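Local coordinates for protein glucose 1-dehydrogenase (Haloferax mediterranei, PDB 2B5W) that oxidises D-glucose and several other aldose sugars with NADP+ or NAD+ as electron acceptor, using a catalytic zinc ion, at residues R101-D105 with V302-H308; L327-P333 with T347-E353. The protein carries 1 engineered substitution. All blocks are in the same frame, centred on the assembly; numbering follows the deposited sequence.

Interactions 1 and 2 differ in chemistry as they differ in place. Interaction 1 is largely buried and brings together residues remote in sequence, a loop of the GroES-like region and the loop leading into helix 306-318, beside the nicotinamide of NADP. No hydrogen bond crosses it: it relies on packing and on a lysine of a third element. Interaction 2 is partly buried, local in sequence and rich in backbone bonds, pairing strands 328-333 and 349-353 in parallel, with a potassium ion at one end and a lysine reaching the zinc site. The two share no element and lie on opposite sides of the chain's centre, their nearest atoms about 13 Å apart.

Interaction 1 of 2, residues R101-D105 with V302-H308; sequences RDQPD and VNSHVEH. With NAP (NADP nicotinamide-adenine-dinucleotide phosphate), chain I.
His305, whose ring lies against Pro104, gives its backbone N to ND1 of His308 at 2.9 Å, almost straight (168°) and in the plane of the acceptor ring. With His305 in the N-cap position of helix 306-318, this bond occupies an amide at the start of the helix. His308 NE2 is held in turn by Glu160. Over one face of the His305 ring sits the proline, CD 3.6 Å from the ring centroid in a CH-pi contact, while Val306 CG2 approaches the opposite face near the rim. Asp105 makes the second approach to His305. Its CG stands between the backbone N and the carbonyl carbon (chi1 61°), which brings OD1 3.5 Å from CB of His305, with carboxylate and imidazole planes only 15° apart. Asn303 ND2 packs on the CB of Asp105 at 3.2 Å. Lys157 bridges the segments, forming a salt bridge with Asp105 OD2 and a hydrogen bond with Val302 O. Next to Val302, Asn303, a substrate-binding residue, donates its backbone N to the carboxamide oxygen O7N of NADP at 3.0 Å. Joining the GroES-like and nucleotide-binding regions beside nicotinamide and sugar sites is characteristic of the active-site cleft in zinc-dependent medium-chain dehydrogenases.

Interaction 2 of 2, residues L327-P333 with T347-E353; sequences LVTGVHP and TIKTAIE. With K (potassium ion), chain D.
Glu353 N donates to His332 O at 2.8 Å, the shortest of the bonds that zip strands 328-333 and 349-353 together in parallel. Ala351 contributes both of its polar backbone atoms, N to Gly330 O and O from His332 N. Toward the other end the register slips by one residue in a beta bulge around Thr329, where Lys349 O accepts Thr329 N at 2.9 Å and Lys349 N reaches Leu327 O. The hydroxyl of Thr329, placed between backbone N and carbonyl carbon by a chi1 of 50°, receives Ile348 N at 2.9 Å and adds a weak bond to Lys349 O. Just before this point, Thr347 O binds a potassium ion at 2.7 Å, together with Asp344 O.

Packing grows outward from the bulge. Ile348 CG2 meets Leu327 CD1 at 3.8 Å, the two side chains crossing at about a right angle, while Ile348 CB faces Thr329 CG2 at 3.9 Å. Helices 183-194 and 213-220 supply Leu186 and Ile217 around it. Were Ile348 cut back to an alanine, Leu327 CD1 would probably lose its partner and a gap would open toward those helices. Farther along, Val331 CG1 rests on Glu353 CB at 4.2 Å, and the glutamate's OE2 pairs with Arg34.

Lys349 starts out beside Leu327, then bends at chi2 (70°), and its NZ forms a salt bridge with the zinc ligand Glu64 and a hydrogen bond with Val37 O. Backbone bonding thus sets the register, and the lysine so placed is likely to help position Glu64 as a second-shell residue of the catalytic zinc.

Interaction 1 of 2, residues R101-D105 with V302-H308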
loop_
_atom_site.group_PDB
_atom_site.type_symbol
_atom_site.label_atom_id
_atom_site.label_comp_id
_atom_site.label_asym_id
_atom_site.label_seq_id
_atom_site.Cartn_x
_atom_site.Cartn_y
_atom_site.Cartn_z
ATOM N N ARG A 101 9.910 -3.490 -21.187
ATOM C CA ARG A 101 8.749 -4.206 -20.643
ATOM C C ARG A 101 7.486 -3.348 -20.702
ATOM O O ARG A 101 6.462 -3.727 -20.132
ATOM C CB ARG A 101 9.000 -4.585 -19.181
ATOM C CG ARG A 101 10.104 -5.629 -19.015
ATOM C CD ARG A 101 10.415 -5.946 -17.550
ATOM N NE ARG A 101 11.479 -6.950 -17.394
ATOM C CZ ARG A 101 11.925 -7.389 -16.209
ATOM N NH1 ARG A 101 11.411 -6.924 -15.063
ATOM N NH2 ARG A 101 12.894 -8.303 -16.067
ATOM N N ASP A 102 7.501 -2.199 -21.400
ATOM C CA ASP A 102 6.297 -1.363 -21.600
ATOM C C ASP A 102 5.746 -0.866 -20.282
ATOM O O ASP A 102 4.515 -0.784 -20.107
ATOM C CB ASP A 102 5.188 -2.126 -22.349
ATOM C CG ASP A 102 5.636 -2.640 -23.668
ATOM O OD1 ASP A 102 6.098 -1.836 -24.490
ATOM O OD2 ASP A 102 5.554 -3.850 -23.968
ATOM N N GLN A 103 6.624 -0.583 -19.333
ATOM C CA GLN A 103 6.197 0.035 -18.063
ATOM C C GLN A 103 7.136 1.164 -17.654
ATOM O O GLN A 103 7.662 1.221 -16.546
ATOM C CB GLN A 103 5.980 -1.011 -16.943
ATOM C CG GLN A 103 7.201 -1.902 -16.639
ATOM C CD GLN A 103 6.949 -2.926 -15.528
ATOM O OE1 GLN A 103 7.875 -3.318 -14.814
ATOM N NE2 GLN A 103 5.701 -3.353 -15.388
ATOM N N PRO A 104 7.345 2.130 -18.557
ATOM C CA PRO A 104 8.260 3.222 -18.207
ATOM C C PRO A 104 7.740 4.129 -17.101
ATOM O O PRO A 104 8.493 4.859 -16.493
ATOM C CB PRO A 104 8.408 3.983 -19.525
ATOM C CG PRO A 104 7.213 3.740 -20.252
ATOM C CD PRO A 104 6.805 2.290 -19.917
ATOM N N ASP A 105 6.444 4.056 -16.828
ATOM C CA ASP A 105 5.840 4.795 -15.759
ATOM C C ASP A 105 6.314 4.284 -14.387
ATOM O O ASP A 105 6.104 4.936 -13.382
ATOM C CB ASP A 105 4.317 4.681 -15.875
ATOM C CG ASP A 105 3.863 3.270 -15.768
ATOM O OD1 ASP A 105 4.080 2.511 -16.729
ATOM O OD2 ASP A 105 3.287 2.847 -14.754
ATOM N N VAL A 302 2.995 7.660 -9.838
ATOM C CA VAL A 302 3.448 8.740 -10.715
ATOM C C VAL A 302 3.337 8.327 -12.152
ATOM O O VAL A 302 3.500 7.135 -12.493
ATOM C CB VAL A 302 4.839 9.241 -10.326
ATOM C CG1 VAL A 302 5.906 8.161 -10.451
ATOM C CG2 VAL A 302 5.207 10.482 -11.103
ATOM N N ASN A 303 3.035 9.292 -13.022
ATOM C CA ASN A 303 2.996 9.064 -14.451
ATOM C C ASN A 303 1.869 8.081 -14.797
ATOM O O ASN A 303 0.940 7.864 -13.986
ATOM C CB ASN A 303 4.424 8.678 -14.935
ATOM C CG ASN A 303 4.609 8.761 -16.452
ATOM O OD1 ASN A 303 4.533 9.855 -17.064
ATOM N ND2 ASN A 303 4.890 7.642 -17.055
ATOM N N SER A 304 1.910 7.518 -15.991
ATOM C CA SER A 304 0.875 6.654 -16.546
ATOM C C SER A 304 1.361 6.157 -17.867
ATOM O O SER A 304 2.320 6.714 -18.441
ATOM C CB SER A 304 -0.472 7.422 -16.693
ATOM O OG SER A 304 -0.296 8.560 -17.549
ATOM N N HIS A 305 0.719 5.111 -18.387
ATOM C CA HIS A 305 1.139 4.573 -19.664
ATOM C C HIS A 305 -0.043 4.220 -20.543
ATOM O O HIS A 305 -1.187 4.591 -20.264
ATOM C CB HIS A 305 2.092 3.376 -19.481
ATOM C CG HIS A 305 3.037 3.205 -20.633
ATOM N ND1 HIS A 305 3.775 4.250 -21.146
ATOM C CD2 HIS A 305 3.305 2.121 -21.410
ATOM C CE1 HIS A 305 4.495 3.803 -22.165
ATOM N NE2 HIS A 305 4.220 2.515 -22.350
ATOM N N VAL A 306 0.242 3.619 -21.698
ATOM C CA VAL A 306 -0.711 3.510 -22.780
ATOM C C VAL A 306 -2.071 2.981 -22.330
ATOM O O VAL A 306 -3.083 3.549 -22.704
ATOM C CB VAL A 306 -0.146 2.697 -23.949
ATOM C CG1 VAL A 306 -1.222 2.364 -24.972
ATOM C CG2 VAL A 306 0.994 3.474 -24.614
ATOM N N GLU A 307 -2.113 1.903 -21.558
ATOM C CA GLU A 307 -3.412 1.349 -21.150
ATOM C C GLU A 307 -4.238 2.355 -20.355
ATOM O O GLU A 307 -5.467 2.316 -20.393
ATOM C CB GLU A 307 -3.207 0.103 -20.299
ATOM C CG GLU A 307 -2.660 -1.083 -21.060
ATOM C CD GLU A 307 -2.492 -2.317 -20.169
ATOM O OE1 GLU A 307 -3.053 -2.343 -19.032
ATOM O OE2 GLU A 307 -1.788 -3.255 -20.607
ATOM N N HIS A 308 -3.561 3.212 -19.606
ATOM C CA HIS A 308 -4.256 4.217 -18.798
ATOM C C HIS A 308 -4.816 5.324 -19.663
ATOM O O HIS A 308 -5.887 5.872 -19.373
ATOM C CB HIS A 308 -3.304 4.816 -17.760
ATOM C CG HIS A 308 -2.634 3.797 -16.912
ATOM N ND1 HIS A 308 -1.263 3.632 -16.860
ATOM C CD2 HIS A 308 -3.169 2.819 -16.136
ATOM C CE1 HIS A 308 -0.991 2.611 -16.059
ATOM N NE2 HIS A 308 -2.129 2.108 -15.603
HETATM P PA NAP I . -2.661 22.340 -7.842
HETATM O O1A NAP I . -1.586 23.131 -7.266
HETATM O O2A NAP I . -3.421 23.067 -8.960
HETATM O O5B NAP I . -3.721 21.930 -6.748
HETATM C C5B NAP I . -3.409 21.623 -5.416
HETATM C C4B NAP I . -4.643 22.092 -4.677
HETATM O O4B NAP I . -4.553 21.619 -3.351
HETATM C C3B NAP I . -4.789 23.625 -4.628
HETATM O O3B NAP I . -6.011 24.080 -5.188
HETATM C C2B NAP I . -4.687 23.950 -3.137
HETATM O O2B NAP I . -5.593 24.940 -2.678
HETATM C C1B NAP I . -5.020 22.630 -2.485
HETATM N N9A NAP I . -4.362 22.493 -1.199
HETATM C C8A NAP I . -3.009 22.534 -0.956
HETATM N N7A NAP I . -2.813 22.375 0.367
HETATM C C5A NAP I . -4.042 22.280 0.977
HETATM C C6A NAP I . -4.466 22.118 2.300
HETATM N N6A NAP I . -3.608 22.088 3.341
HETATM N N1A NAP I . -5.812 22.042 2.574
HETATM C C2A NAP I . -6.749 22.095 1.563
HETATM N N3A NAP I . -6.346 22.260 0.249
HETATM C C4A NAP I . -5.022 22.333 -0.032
HETATM O O3 NAP I . -2.087 21.046 -8.573
HETATM P PN NAP I . -2.803 19.927 -9.498
HETATM O O1N NAP I . -4.205 19.654 -9.069
HETATM O O2N NAP I . -2.501 20.117 -10.953
HETATM O O5D NAP I . -1.831 18.848 -8.832
HETATM C C5D NAP I . -2.095 18.339 -7.539
HETATM C C4D NAP I . -0.867 17.625 -6.979
HETATM O O4D NAP I . -0.618 16.474 -7.791
HETATM C C3D NAP I . 0.412 18.467 -7.011
HETATM O O3D NAP I . 1.169 18.279 -5.832
HETATM C C2D NAP I . 1.139 17.933 -8.241
HETATM O O2D NAP I . 2.526 18.145 -8.255
HETATM C C1D NAP I . 0.753 16.456 -8.187
HETATM N N1N NAP I . 0.758 15.735 -9.466
HETATM C C2N NAP I . 1.343 14.507 -9.427
HETATM C C3N NAP I . 1.319 13.715 -10.540
HETATM C C7N NAP I . 1.823 12.315 -10.351
HETATM O O7N NAP I . 1.955 11.645 -11.564
HETATM N N7N NAP I . 2.096 11.845 -9.102
HETATM C C4N NAP I . 0.745 14.144 -11.743
HETATM C C5N NAP I . 0.141 15.395 -11.764
HETATM C C6N NAP I . 0.127 16.182 -10.603
HETATM P P2B NAP I . -5.192 26.546 -2.651
HETATM O O1X NAP I . -5.028 27.079 -3.979
HETATM O O2X NAP I . -6.373 27.165 -1.876
HETATM O O3X NAP I . -3.896 26.717 -1.852
#

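Interaction 2 of 2, residues L327-P333 with T347-E353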
loop_
_atom_site.group_PDB
_atom_site.type_symbol
_atom_site.label_atom_id
_atom_site.label_comp_id
_atom_site.label_asym_id
_atom_site.label_seq_id
_atom_site.Cartn_x
_atom_site.Cartn_y
_atom_site.Cartn_z
ATOM N N LEU A 327 -14.906 22.892 -15.588
ATOM C CA LEU A 327 -13.521 22.604 -15.277
ATOM C C LEU A 327 -12.551 23.432 -16.094
ATOM O O LEU A 327 -11.563 23.930 -15.557
ATOM C CB LEU A 327 -13.241 21.105 -15.509
ATOM C CG LEU A 327 -11.808 20.651 -15.151
ATOM C CD1 LEU A 327 -11.651 20.479 -13.678
ATOM C CD2 LEU A 327 -11.474 19.341 -15.908
ATOM N N VAL A 328 -12.827 23.525 -17.389
ATOM C CA VAL A 328 -11.945 24.208 -18.346
ATOM C C VAL A 328 -12.341 25.691 -18.402
ATOM O O VAL A 328 -13.305 26.102 -19.064
ATOM C CB VAL A 328 -11.957 23.530 -19.720
ATOM C CG1 VAL A 328 -10.968 24.256 -20.643
ATOM C CG2 VAL A 328 -11.549 22.076 -19.586
ATOM N N THR A 329 -11.582 26.472 -17.657
ATOM C CA THR A 329 -11.904 27.878 -17.468
ATOM C C THR A 329 -11.345 28.758 -18.548
ATOM O O THR A 329 -11.799 29.904 -18.698
ATOM C CB THR A 329 -11.488 28.358 -16.079
ATOM O OG1 THR A 329 -10.144 28.008 -15.798
ATOM C CG2 THR A 329 -12.290 27.689 -14.961
ATOM N N GLY A 330 -10.396 28.250 -19.334
ATOM C CA GLY A 330 -9.894 29.015 -20.463
ATOM C C GLY A 330 -9.063 28.217 -21.438
ATOM O O GLY A 330 -8.133 27.553 -21.014
ATOM N N VAL A 331 -9.407 28.292 -22.711
ATOM C CA VAL A 331 -8.583 27.809 -23.785
ATOM C C VAL A 331 -8.141 29.065 -24.544
ATOM O O VAL A 331 -8.974 29.874 -24.966
ATOM C CB VAL A 331 -9.308 26.845 -24.697
ATOM C CG1 VAL A 331 -8.362 26.363 -25.762
ATOM C CG2 VAL A 331 -9.792 25.621 -23.882
ATOM N N HIS A 332 -6.841 29.234 -24.653
ATOM C CA HIS A 332 -6.245 30.453 -25.168
ATOM C C HIS A 332 -5.498 30.180 -26.428
ATOM O O HIS A 332 -4.656 29.276 -26.490
ATOM C CB HIS A 332 -5.325 31.027 -24.121
ATOM C CG HIS A 332 -6.054 31.420 -22.886
ATOM N ND1 HIS A 332 -6.171 30.594 -21.785
ATOM C CD2 HIS A 332 -6.783 32.526 -22.609
ATOM C CE1 HIS A 332 -6.908 31.202 -20.868
ATOM N NE2 HIS A 332 -7.301 32.366 -21.346
ATOM N N PRO A 333 -5.765 30.970 -27.461
ATOM C CA PRO A 333 -4.973 30.823 -28.665
ATOM C C PRO A 333 -3.532 31.182 -28.423
ATOM O O PRO A 333 -3.224 31.983 -27.536
ATOM C CB PRO A 333 -5.631 31.806 -29.644
ATOM C CG PRO A 333 -6.267 32.831 -28.765
ATOM C CD PRO A 333 -6.763 32.046 -27.566
ATOM N N THR A 347 -9.045 30.277 -11.866
ATOM C CA THR A 347 -8.432 29.517 -12.956
ATOM C C THR A 347 -8.379 28.097 -12.490
ATOM O O THR A 347 -7.806 27.816 -11.466
ATOM C CB THR A 347 -7.040 30.043 -13.251
ATOM O OG1 THR A 347 -7.129 31.440 -13.602
ATOM C CG2 THR A 347 -6.481 29.397 -14.482
ATOM N N ILE A 348 -9.052 27.194 -13.193
ATOM C CA ILE A 348 -9.029 25.795 -12.775
ATOM C C ILE A 348 -8.165 25.012 -13.762
ATOM O O ILE A 348 -7.056 24.640 -13.428
ATOM C CB ILE A 348 -10.426 25.227 -12.643
ATOM C CG1 ILE A 348 -11.202 26.027 -11.591
ATOM C CG2 ILE A 348 -10.346 23.732 -12.264
ATOM C CD1 ILE A 348 -12.637 25.640 -11.479
ATOM N N LYS A 349 -8.675 24.761 -14.952
ATOM C CA LYS A 349 -7.900 24.132 -16.004
ATOM C C LYS A 349 -7.866 24.989 -17.262
ATOM O O LYS A 349 -8.903 25.435 -17.715
ATOM C CB LYS A 349 -8.518 22.783 -16.372
ATOM C CG LYS A 349 -7.762 22.021 -17.407
ATOM C CD LYS A 349 -6.452 21.552 -16.784
ATOM C CE LYS A 349 -5.655 20.703 -17.678
ATOM N NZ LYS A 349 -4.419 20.357 -16.942
ATOM N N THR A 350 -6.675 25.152 -17.820
ATOM C CA THR A 350 -6.470 25.926 -19.039
ATOM C C THR A 350 -5.697 25.131 -20.035
ATOM O O THR A 350 -5.083 24.133 -19.691
ATOM C CB THR A 350 -5.689 27.196 -18.772
ATOM O OG1 THR A 350 -4.388 26.866 -18.274
ATOM C CG2 THR A 350 -6.338 28.075 -17.685
ATOM N N ALA A 351 -5.743 25.581 -21.270
ATOM C CA ALA A 351 -4.949 25.030 -22.340
ATOM C C ALA A 351 -4.610 26.132 -23.322
ATOM O O ALA A 351 -5.254 27.166 -23.337
ATOM C CB ALA A 351 -5.698 23.922 -23.073
ATOM N N ILE A 352 -3.607 25.866 -24.154
ATOM C CA ILE A 352 -3.229 26.703 -25.278
ATOM C C ILE A 352 -3.541 25.975 -26.571
ATOM O O ILE A 352 -3.159 24.829 -26.750
ATOM C CB ILE A 352 -1.737 27.038 -25.232
ATOM C CG1 ILE A 352 -1.433 27.802 -23.929
ATOM C CG2 ILE A 352 -1.339 27.874 -26.465
ATOM C CD1 ILE A 352 0.037 27.875 -23.567
ATOM N N GLU A 353 -4.212 26.665 -27.477
ATOM C CA GLU A 353 -4.566 26.144 -28.776
ATOM C C GLU A 353 -3.551 26.611 -29.810
ATOM O O GLU A 353 -3.450 27.813 -30.081
ATOM C CB GLU A 353 -5.965 26.594 -29.178
ATOM C CG GLU A 353 -6.390 26.067 -30.548
ATOM C CD GLU A 353 -7.844 26.258 -30.793
ATOM O OE1 GLU A 353 -8.221 27.347 -31.251
ATOM O OE2 GLU A 353 -8.596 25.294 -30.566
HETATM K K K D . -6.054 27.766 -9.429
#